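Local coordinates for protein SAM-dependent methyltransferase (Pyrococcus horikoshii, PDB 1WZN) that probably transfers methyl groups from S-adenosylmethionine to an acceptor substrate, and binds the product S-adenosyl-L-homocysteine, at residues R44-A49 against E65-D70; C50-P55 against E73-V78; N104-V109 against A132-P137. All blocks are in the same frame, centred on the assembly; numbering follows the deposited sequence.

Interaction 1: R44-A49 against E65-D70. With SAH (S-adenosyl-L-homocysteine), chain F.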
loop_
_atom_site.group_PDB
_atom_site.type_symbol
_atom_site.label_atom_id
_atom_site.label_comp_id
_atom_site.label_asym_id
_atom_site.label_seq_id
_atom_site.Cartn_x
_atom_site.Cartn_y
_atom_site.Cartn_z
ATOM N N ARG A 44 37.156 -14.318 28.971
ATOM C CA ARG A 44 37.693 -14.343 27.612
ATOM C C ARG A 44 36.581 -14.637 26.601
ATOM O O ARG A 44 35.901 -15.665 26.681
ATOM C CB ARG A 44 38.808 -15.395 27.524
ATOM C CG ARG A 44 39.630 -15.389 26.228
ATOM C CD ARG A 44 40.867 -16.275 26.412
ATOM N NE ARG A 44 41.443 -16.794 25.167
ATOM C CZ ARG A 44 42.238 -16.114 24.345
ATOM N NH1 ARG A 44 42.570 -14.856 24.613
ATOM N NH2 ARG A 44 42.732 -16.706 23.261
ATOM N N VAL A 45 36.419 -13.724 25.650
ATOM C CA VAL A 45 35.365 -13.817 24.639
ATOM C C VAL A 45 35.909 -13.827 23.218
ATOM O O VAL A 45 36.819 -13.076 22.897
ATOM C CB VAL A 45 34.409 -12.610 24.754
ATOM C CG1 VAL A 45 33.268 -12.734 23.755
ATOM C CG2 VAL A 45 33.868 -12.505 26.176
ATOM N N LEU A 46 35.338 -14.683 22.376
ATOM C CA LEU A 46 35.719 -14.768 20.971
ATOM C C LEU A 46 34.555 -14.123 20.224
ATOM O O LEU A 46 33.430 -14.614 20.304
ATOM C CB LEU A 46 35.851 -16.230 20.520
ATOM C CG LEU A 46 36.020 -16.466 19.011
ATOM C CD1 LEU A 46 37.300 -15.818 18.522
ATOM C CD2 LEU A 46 36.048 -17.964 18.716
ATOM N N ASP A 47 34.812 -13.023 19.524
ATOM C CA ASP A 47 33.751 -12.351 18.780
ATOM C C ASP A 47 33.935 -12.660 17.290
ATOM O O ASP A 47 34.812 -12.104 16.636
ATOM C CB ASP A 47 33.797 -10.836 19.039
ATOM C CG ASP A 47 32.634 -10.102 18.395
ATOM O OD1 ASP A 47 31.539 -10.703 18.316
ATOM O OD2 ASP A 47 32.807 -8.935 17.980
ATOM N N LEU A 48 33.098 -13.561 16.774
ATOM C CA LEU A 48 33.155 -14.009 15.380
ATOM C C LEU A 48 32.511 -13.027 14.398
ATOM O O LEU A 48 31.443 -12.488 14.672
ATOM C CB LEU A 48 32.474 -15.382 15.265
ATOM C CG LEU A 48 33.046 -16.507 16.155
ATOM C CD1 LEU A 48 32.124 -17.726 16.102
ATOM C CD2 LEU A 48 34.437 -16.896 15.683
ATOM N N ALA A 49 33.152 -12.845 13.243
ATOM C CA ALA A 49 32.699 -11.908 12.209
ATOM C C ALA A 49 32.526 -10.562 12.899
ATOM O O ALA A 49 31.473 -9.928 12.819
ATOM C CB ALA A 49 31.380 -12.381 11.584
ATOM N N GLU A 65 38.575 -9.970 27.972
ATOM C CA GLU A 65 39.749 -10.247 27.146
ATOM C C GLU A 65 39.100 -10.739 25.862
ATOM O O GLU A 65 38.589 -11.855 25.818
ATOM C CB GLU A 65 40.594 -11.369 27.754
ATOM C CG GLU A 65 41.861 -11.686 26.965
ATOM C CD GLU A 65 42.576 -12.926 27.483
ATOM O OE1 GLU A 65 42.638 -13.107 28.712
ATOM O OE2 GLU A 65 43.084 -13.714 26.662
ATOM N N VAL A 66 39.130 -9.918 24.821
ATOM C CA VAL A 66 38.455 -10.269 23.576
ATOM C C VAL A 66 39.342 -10.559 22.382
ATOM O O VAL A 66 40.374 -9.913 22.180
ATOM C CB VAL A 66 37.475 -9.138 23.182
ATOM C CG1 VAL A 66 36.559 -9.586 22.044
ATOM C CG2 VAL A 66 36.669 -8.719 24.402
ATOM N N VAL A 67 38.935 -11.559 21.607
ATOM C CA VAL A 67 39.621 -11.937 20.376
ATOM C C VAL A 67 38.565 -11.740 19.285
ATOM O O VAL A 67 37.481 -12.309 19.374
ATOM C CB VAL A 67 40.046 -13.419 20.390
ATOM C CG1 VAL A 67 40.607 -13.819 19.025
ATOM C CG2 VAL A 67 41.094 -13.649 21.484
ATOM N N GLY A 68 38.865 -10.922 18.278
ATOM C CA GLY A 68 37.901 -10.693 17.209
ATOM C C GLY A 68 38.387 -11.325 15.921
ATOM O O GLY A 68 39.562 -11.213 15.588
ATOM N N LEU A 69 37.492 -11.995 15.201
ATOM C CA LEU A 69 37.852 -12.650 13.949
ATOM C C LEU A 69 36.952 -12.179 12.812
ATOM O O LEU A 69 35.735 -12.111 12.963
ATOM C CB LEU A 69 37.710 -14.171 14.095
ATOM C CG LEU A 69 37.905 -15.012 12.831
ATOM C CD1 LEU A 69 39.385 -15.113 12.495
ATOM C CD2 LEU A 69 37.327 -16.394 13.055
ATOM N N ASP A 70 37.547 -11.846 11.673
ATOM C CA ASP A 70 36.746 -11.436 10.531
ATOM C C ASP A 70 37.410 -11.865 9.234
ATOM O O ASP A 70 38.637 -11.939 9.131
ATOM C CB ASP A 70 36.488 -9.918 10.541
ATOM C CG ASP A 70 35.287 -9.527 9.683
ATOM O OD1 ASP A 70 35.452 -9.381 8.457
ATOM O OD2 ASP A 70 34.171 -9.390 10.235
HETATM N N SAH F . 29.780 -8.048 14.299
HETATM C CA SAH F . 29.924 -6.705 13.590
HETATM C CB SAH F . 29.788 -6.721 12.092
HETATM C CG SAH F . 28.499 -7.167 11.420
HETATM S SD SAH F . 28.828 -7.109 9.601
HETATM C C SAH F . 28.854 -5.734 14.265
HETATM O O SAH F . 28.122 -6.156 15.180
HETATM O OXT SAH F . 28.829 -4.524 13.808
HETATM C "C5'" SAH F . 29.001 -8.788 9.137
HETATM C "C4'" SAH F . 30.537 -9.256 9.203
HETATM O "O4'" SAH F . 30.470 -10.616 8.762
HETATM C "C3'" SAH F . 31.477 -8.588 8.226
HETATM O "O3'" SAH F . 32.517 -7.901 8.922
HETATM C "C2'" SAH F . 31.969 -9.793 7.322
HETATM O "O2'" SAH F . 33.300 -9.613 6.855
HETATM C "C1'" SAH F . 31.789 -10.980 8.251
HETATM N N9 SAH F . 31.709 -12.203 7.701
HETATM C C8 SAH F . 30.844 -12.769 6.774
HETATM N N7 SAH F . 31.078 -14.005 6.479
HETATM C C5 SAH F . 32.212 -14.343 7.269
HETATM C C6 SAH F . 32.947 -15.570 7.390
HETATM N N6 SAH F . 32.649 -16.688 6.712
HETATM N N1 SAH F . 34.006 -15.525 8.272
HETATM C C2 SAH F . 34.343 -14.408 8.980
HETATM N N3 SAH F . 33.659 -13.213 8.891
HETATM C C4 SAH F . 32.613 -13.254 8.020
#
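The guanidinium of R44 meets E65 at its edge: OE2 of E65 lies near the guanidinium plane, while the carboxylate is turned 57° from it. CG2 of V67 approaches the same group obliquely, 3.7 Å from R44 NH1. The R44 chain is extended from CG to NE, with CG anti to the backbone N (chi1 -170°), which carries the guanidinium across to the neighbouring strand. The salt bridge between R44 NH1 and E65 OE2 measures 2.4 Å, too short for its exact length to be trusted. An alanine here would probably leave the E65 carboxylate without this charged mate and uncover V67 CG2. Behind this pair the strands run parallel, 19° apart, joined by a ladder in which D47 N donates to V67 O at 2.8 Å and L69 N to D47 O at 3.0 Å. L46 CD1 rests 3.9 Å from V67 CG1, on the same face as R44. At the C-terminal end D70 grips the ribose of S-adenosyl-L-homocysteine, OD1 accepting from O2' at 2.7 Å and OD2 from O3' at 2.6 Å, the bidentate acidic grip familiar from Rossmann-like methyltransferases. A49 O accepts a hydrogen bond from the ligand amine N at 2.9 Å. The two strands belong to a beta-alpha-beta unit whose crossover is helix 54-61; strand 106-111 borders 44-48, strand 91-94 borders 65-70, and helix 73-85 packs on D70.

Interaction 2: C50-P55 against E73-V78. With SAH (S-adenosyl-L-homocysteine), chain F; SO4 (sulfate ion), chain D.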
loop_
_atom_site.group_PDB
_atom_site.type_symbol
_atom_site.label_atom_id
_atom_site.label_comp_id
_atom_site.label_asym_id
_atom_site.label_seq_id
_atom_site.Cartn_x
_atom_site.Cartn_y
_atom_site.Cartn_z
ATOM N N CYS A 50 33.595 -10.129 13.568
ATOM C CA CYS A 50 33.596 -8.892 14.346
ATOM C C CYS A 50 33.499 -7.572 13.599
ATOM O O CYS A 50 33.266 -6.539 14.225
ATOM C CB CYS A 50 34.838 -8.847 15.246
ATOM S SG CYS A 50 36.386 -8.756 14.331
ATOM N N GLY A 51 33.686 -7.594 12.282
ATOM C CA GLY A 51 33.602 -6.365 11.503
ATOM C C GLY A 51 34.521 -5.269 12.019
ATOM O O GLY A 51 35.685 -5.532 12.322
ATOM N N THR A 52 34.001 -4.045 12.107
ATOM C CA THR A 52 34.764 -2.898 12.604
ATOM C C THR A 52 34.870 -2.922 14.129
ATOM O O THR A 52 35.362 -1.973 14.748
ATOM C CB THR A 52 34.122 -1.570 12.193
ATOM O OG1 THR A 52 32.832 -1.459 12.808
ATOM C CG2 THR A 52 33.989 -1.487 10.668
ATOM N N GLY A 53 34.394 -4.008 14.728
ATOM C CA GLY A 53 34.484 -4.175 16.169
ATOM C C GLY A 53 33.609 -3.330 17.069
ATOM O O GLY A 53 33.976 -3.077 18.223
ATOM N N ILE A 54 32.450 -2.907 16.567
ATOM C CA ILE A 54 31.534 -2.086 17.351
ATOM C C ILE A 54 31.253 -2.711 18.725
ATOM O O ILE A 54 31.558 -2.105 19.752
ATOM C CB ILE A 54 30.230 -1.820 16.551
ATOM C CG1 ILE A 54 30.549 -0.857 15.400
ATOM C CG2 ILE A 54 29.156 -1.219 17.451
ATOM C CD1 ILE A 54 29.446 -0.692 14.375
ATOM N N PRO A 55 30.676 -3.927 18.772
ATOM C CA PRO A 55 30.442 -4.483 20.111
ATOM C C PRO A 55 31.735 -5.029 20.742
ATOM O O PRO A 55 31.847 -5.132 21.964
ATOM C CB PRO A 55 29.398 -5.574 19.858
ATOM C CG PRO A 55 29.729 -6.033 18.463
ATOM C CD PRO A 55 30.005 -4.734 17.736
ATOM N N GLU A 73 40.035 -8.110 5.906
ATOM C CA GLU A 73 41.076 -7.263 6.471
ATOM C C GLU A 73 40.651 -5.797 6.442
ATOM O O GLU A 73 41.040 -5.011 7.307
ATOM C CB GLU A 73 42.367 -7.445 5.666
ATOM C CG GLU A 73 43.587 -6.790 6.278
ATOM C CD GLU A 73 43.845 -7.276 7.690
ATOM O OE1 GLU A 73 43.841 -8.505 7.910
ATOM O OE2 GLU A 73 44.053 -6.426 8.577
ATOM N N GLU A 74 39.849 -5.423 5.445
ATOM C CA GLU A 74 39.398 -4.036 5.347
ATOM C C GLU A 74 38.571 -3.632 6.571
ATOM O O GLU A 74 38.619 -2.478 7.014
ATOM C CB GLU A 74 38.581 -3.822 4.066
ATOM C CG GLU A 74 39.373 -4.053 2.779
ATOM C CD GLU A 74 39.225 -5.464 2.237
ATOM O OE1 GLU A 74 39.103 -6.413 3.046
ATOM O OE2 GLU A 74 39.238 -5.626 0.998
ATOM N N MET A 75 37.807 -4.577 7.113
ATOM C CA MET A 75 36.999 -4.301 8.301
ATOM C C MET A 75 37.895 -4.271 9.539
ATOM O O MET A 75 37.770 -3.382 10.387
ATOM C CB MET A 75 35.912 -5.368 8.477
ATOM C CG MET A 75 34.863 -5.386 7.363
ATOM S SD MET A 75 33.814 -3.910 7.368
ATOM C CE MET A 75 32.726 -4.286 8.703
ATOM N N LEU A 76 38.794 -5.249 9.645
ATOM C CA LEU A 76 39.716 -5.327 10.776
ATOM C C LEU A 76 40.592 -4.076 10.865
ATOM O O LEU A 76 40.968 -3.642 11.958
ATOM C CB LEU A 76 40.610 -6.568 10.650
ATOM C CG LEU A 76 39.923 -7.939 10.650
ATOM C CD1 LEU A 76 40.954 -9.040 10.455
ATOM C CD2 LEU A 76 39.173 -8.133 11.960
ATOM N N ARG A 77 40.921 -3.500 9.712
ATOM C CA ARG A 77 41.748 -2.300 9.690
ATOM C C ARG A 77 41.080 -1.208 10.519
ATOM O O ARG A 77 41.740 -0.511 11.293
ATOM C CB ARG A 77 41.945 -1.819 8.249
ATOM C CG ARG A 77 42.818 -0.584 8.133
ATOM C CD ARG A 77 43.041 -0.186 6.682
ATOM N NE ARG A 77 43.897 0.995 6.590
ATOM C CZ ARG A 77 44.303 1.542 5.447
ATOM N NH1 ARG A 77 43.932 1.015 4.285
ATOM N NH2 ARG A 77 45.081 2.617 5.465
ATOM N N VAL A 78 39.766 -1.068 10.349
ATOM C CA VAL A 78 38.986 -0.078 11.082
ATOM C C VAL A 78 38.930 -0.431 12.562
ATOM O O VAL A 78 39.106 0.426 13.423
ATOM C CB VAL A 78 37.529 0.004 10.536
ATOM C CG1 VAL A 78 36.720 1.032 11.335
ATOM C CG2 VAL A 78 37.552 0.365 9.057
HETATM N N SAH F . 29.780 -8.048 14.299
HETATM C CA SAH F . 29.924 -6.705 13.590
HETATM C CB SAH F . 29.788 -6.721 12.092
HETATM C CG SAH F . 28.499 -7.167 11.420
HETATM S SD SAH F . 28.828 -7.109 9.601
HETATM C C SAH F . 28.854 -5.734 14.265
HETATM O O SAH F . 28.122 -6.156 15.180
HETATM O OXT SAH F . 28.829 -4.524 13.808
HETATM C "C5'" SAH F . 29.001 -8.788 9.137
HETATM C "C4'" SAH F . 30.537 -9.256 9.203
HETATM O "O4'" SAH F . 30.470 -10.616 8.762
HETATM C "C3'" SAH F . 31.477 -8.588 8.226
HETATM O "O3'" SAH F . 32.517 -7.901 8.922
HETATM C "C2'" SAH F . 31.969 -9.793 7.322
HETATM O "O2'" SAH F . 33.300 -9.613 6.855
HETATM C "C1'" SAH F . 31.789 -10.980 8.251
HETATM N N9 SAH F . 31.709 -12.203 7.701
HETATM C C8 SAH F . 30.844 -12.769 6.774
HETATM N N7 SAH F . 31.078 -14.005 6.479
HETATM C C5 SAH F . 32.212 -14.343 7.269
HETATM C C6 SAH F . 32.947 -15.570 7.390
HETATM N N6 SAH F . 32.649 -16.688 6.712
HETATM N N1 SAH F . 34.006 -15.525 8.272
HETATM C C2 SAH F . 34.343 -14.408 8.980
HETATM N N3 SAH F . 33.659 -13.213 8.891
HETATM C C4 SAH F . 32.613 -13.254 8.020
HETATM S S SO4 D . 45.191 2.965 9.617
HETATM O O1 SO4 D . 45.328 1.497 9.560
HETATM O O2 SO4 D . 44.614 3.365 10.916
HETATM O O3 SO4 D . 44.309 3.415 8.523
HETATM O O4 SO4 D . 46.524 3.581 9.464
#
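The glycine-rich loop that follows the first strand of the Rossmann-like methyltransferase fold here meets the first turns of helix 73-85, beside bound S-adenosyl-L-homocysteine. M75 and T52 carry much of the contact. The M75 chain, bent at chi2 and chi3 (-68° and -77°), folds its methyl back over the loop, so that CE lies 3.6 Å from T52 CG2 and equally near G51 CA. T52 CG2 also lies 3.8 Å from V78 CG1, the two side chains running alongside each other and pointing the same way, whereas T52 and M75 meet at a slant. The hydroxyl of T52 takes no part in this apolar patch, being hydrogen-bonded to D13. G51 has a positive phi of 54° in a type II' turn from C50 to G53, closed by G53 N donating to C50 O at 2.8 Å. A CB on G51 would probably run into CB of the ligand, and G51 CA already approaches the ligand O3' to 3.2 Å. The loop thus brings its backbone right up to the ligand while M75 borders the ribose from the helix. At the other margin the contact is sulfur to methyl, C50 SG lying 3.7 Å from L76 CD2.

Interaction 3: N104-V109 against A132-P137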
loop_
_atom_site.group_PDB
_atom_site.type_symbol
_atom_site.label_atom_id
_atom_site.label_comp_id
_atom_site.label_asym_id
_atom_site.label_seq_id
_atom_site.Cartn_x
_atom_site.Cartn_y
_atom_site.Cartn_z
ATOM N N ASN A 104 38.076 -25.513 23.371
ATOM C CA ASN A 104 37.659 -25.259 24.744
ATOM C C ASN A 104 38.525 -24.202 25.423
ATOM O O ASN A 104 39.112 -24.444 26.481
ATOM C CB ASN A 104 37.706 -26.583 25.512
ATOM C CG ASN A 104 37.187 -27.749 24.674
ATOM O OD1 ASN A 104 37.963 -28.512 24.086
ATOM N ND2 ASN A 104 35.862 -27.869 24.590
ATOM N N GLU A 105 38.592 -23.017 24.823
ATOM C CA GLU A 105 39.421 -21.969 25.395
ATOM C C GLU A 105 38.762 -20.606 25.574
ATOM O O GLU A 105 39.420 -19.649 25.972
ATOM C CB GLU A 105 40.705 -21.835 24.576
ATOM C CG GLU A 105 40.508 -21.387 23.143
ATOM C CD GLU A 105 41.808 -21.445 22.359
ATOM O OE1 GLU A 105 42.150 -22.530 21.831
ATOM O OE2 GLU A 105 42.498 -20.407 22.290
ATOM N N PHE A 106 37.466 -20.516 25.287
ATOM C CA PHE A 106 36.742 -19.258 25.457
ATOM C C PHE A 106 35.571 -19.447 26.408
ATOM O O PHE A 106 34.901 -20.486 26.381
ATOM C CB PHE A 106 36.238 -18.744 24.104
ATOM C CG PHE A 106 37.322 -18.185 23.237
ATOM C CD1 PHE A 106 37.864 -16.928 23.503
ATOM C CD2 PHE A 106 37.832 -18.923 22.178
ATOM C CE1 PHE A 106 38.902 -16.419 22.727
ATOM C CE2 PHE A 106 38.874 -18.422 21.393
ATOM C CZ PHE A 106 39.409 -17.166 21.670
ATOM N N ASP A 107 35.338 -18.455 27.263
ATOM C CA ASP A 107 34.230 -18.516 28.209
ATOM C C ASP A 107 32.932 -18.208 27.481
ATOM O O ASP A 107 31.854 -18.634 27.895
ATOM C CB ASP A 107 34.413 -17.499 29.334
ATOM C CG ASP A 107 35.690 -17.720 30.113
ATOM O OD1 ASP A 107 35.944 -18.875 30.506
ATOM O OD2 ASP A 107 36.422 -16.738 30.331
ATOM N N ALA A 108 33.044 -17.442 26.401
ATOM C CA ALA A 108 31.878 -17.091 25.600
ATOM C C ALA A 108 32.295 -16.821 24.166
ATOM O O ALA A 108 33.428 -16.417 23.894
ATOM C CB ALA A 108 31.185 -15.861 26.180
ATOM N N VAL A 109 31.365 -17.058 23.250
ATOM C CA VAL A 109 31.600 -16.815 21.836
ATOM C C VAL A 109 30.395 -16.007 21.387
ATOM O O VAL A 109 29.261 -16.348 21.727
ATOM C CB VAL A 109 31.645 -18.127 21.028
ATOM C CG1 VAL A 109 31.796 -17.817 19.540
ATOM C CG2 VAL A 109 32.814 -19.001 21.504
ATOM N N ALA A 132 30.834 -24.764 19.586
ATOM C CA ALA A 132 30.760 -25.651 20.741
ATOM C C ALA A 132 32.168 -26.140 21.103
ATOM O O ALA A 132 32.522 -26.205 22.281
ATOM C CB ALA A 132 29.857 -26.836 20.440
ATOM N N GLU A 133 32.968 -26.469 20.094
ATOM C CA GLU A 133 34.328 -26.950 20.334
ATOM C C GLU A 133 35.239 -25.861 20.907
ATOM O O GLU A 133 36.220 -26.162 21.586
ATOM C CB GLU A 133 34.939 -27.504 19.043
ATOM C CG GLU A 133 34.159 -28.663 18.438
ATOM C CD GLU A 133 34.890 -29.340 17.294
ATOM O OE1 GLU A 133 35.381 -28.634 16.385
ATOM O OE2 GLU A 133 34.968 -30.588 17.300
ATOM N N ALA A 134 34.913 -24.599 20.644
ATOM C CA ALA A 134 35.722 -23.487 21.148
ATOM C C ALA A 134 35.409 -23.101 22.595
ATOM O O ALA A 134 36.215 -22.443 23.257
ATOM C CB ALA A 134 35.546 -22.268 20.241
ATOM N N LEU A 135 34.251 -23.521 23.091
ATOM C CA LEU A 135 33.816 -23.168 24.440
ATOM C C LEU A 135 34.304 -24.005 25.615
ATOM O O LEU A 135 34.446 -25.225 25.515
ATOM C CB LEU A 135 32.287 -23.151 24.498
ATOM C CG LEU A 135 31.547 -22.011 23.800
ATOM C CD1 LEU A 135 30.051 -22.338 23.756
ATOM C CD2 LEU A 135 31.786 -20.708 24.542
ATOM N N LYS A 136 34.542 -23.327 26.735
ATOM C CA LYS A 136 34.935 -23.993 27.974
ATOM C C LYS A 136 33.620 -24.511 28.549
ATOM O O LYS A 136 32.551 -23.992 28.219
ATOM C CB LYS A 136 35.547 -22.998 28.962
ATOM C CG LYS A 136 36.891 -22.428 28.551
ATOM C CD LYS A 136 37.463 -21.597 29.687
ATOM C CE LYS A 136 38.763 -20.927 29.301
ATOM N NZ LYS A 136 39.235 -20.097 30.435
ATOM N N PRO A 137 33.673 -25.538 29.414
ATOM C CA PRO A 137 32.446 -26.080 30.001
ATOM C C PRO A 137 31.619 -24.991 30.667
ATOM O O PRO A 137 32.148 -24.168 31.414
ATOM C CB PRO A 137 32.968 -27.104 31.010
ATOM C CG PRO A 137 34.244 -27.566 30.386
ATOM C CD PRO A 137 34.855 -26.267 29.910
HETATM O O HOH W 1 39.282 -17.715 30.049
#
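V109 and L135 form the tight, buried side of this contact: V109 CG2 sits 3.6 Å from L135 CD2, the branches meeting at a slant, with A134 CB close by. L135 CG is anti to its own carbonyl carbon (chi1 -72°), a setting from which CD2 reaches both V109 and F106 O. Next to this apolar pair, A134 O at the end of helix 121-134 accepts two backbone donors, E105 N at 2.9 Å from above the carbonyl plane and F106 N at 3.1 Å nearly along the C=O axis. N104 N adds a nearly straight bond to E133 O at 2.7 Å. K136 N returns a bond to F106 O, completing a short parallel bridge between F106 and L135. The more exposed side is looser and rests on polar side chains. There N104 ND2 donates to L135 O at 3.1 Å. The extended K136 chain crosses D107, leaving NZ 3.5 Å from D107 OD1 in a salt bridge. D107 OD1 also pairs with R40, and OD2 accepts from the backbone N of R43 and R44. The helix-end carbonyls of E133 and A134 thus take three backbone N-H bonds, whereas the lysine, at long range from a carboxylate that shares its charge with R40, is likely to add only a weak electrostatic tie.

All three contacts fall within the methyltransferase domain. Interactions 1 and 2 alternate along the chain, since the segment 50-55, a turn leading into helix 54-61, directly follows strand 44-48 and helix 73-85 follows strand 65-70; their centres are 11 Å apart. They touch through D70 OD2 and G51 N, and both border S-adenosyl-L-homocysteine. Interaction 3 comes later in the chain and shares the sheet with interaction 1, because strands 44-48 and 106-111 are neighbours; those centres are also 11 Å apart, joined by the backbone bond of L46 N to A108 O. Interactions 2 and 3 are 22 Å apart between centres and do not touch. Strand 44-48 thus connects the ligand-binding end to the more distant helix-to-sheet junction.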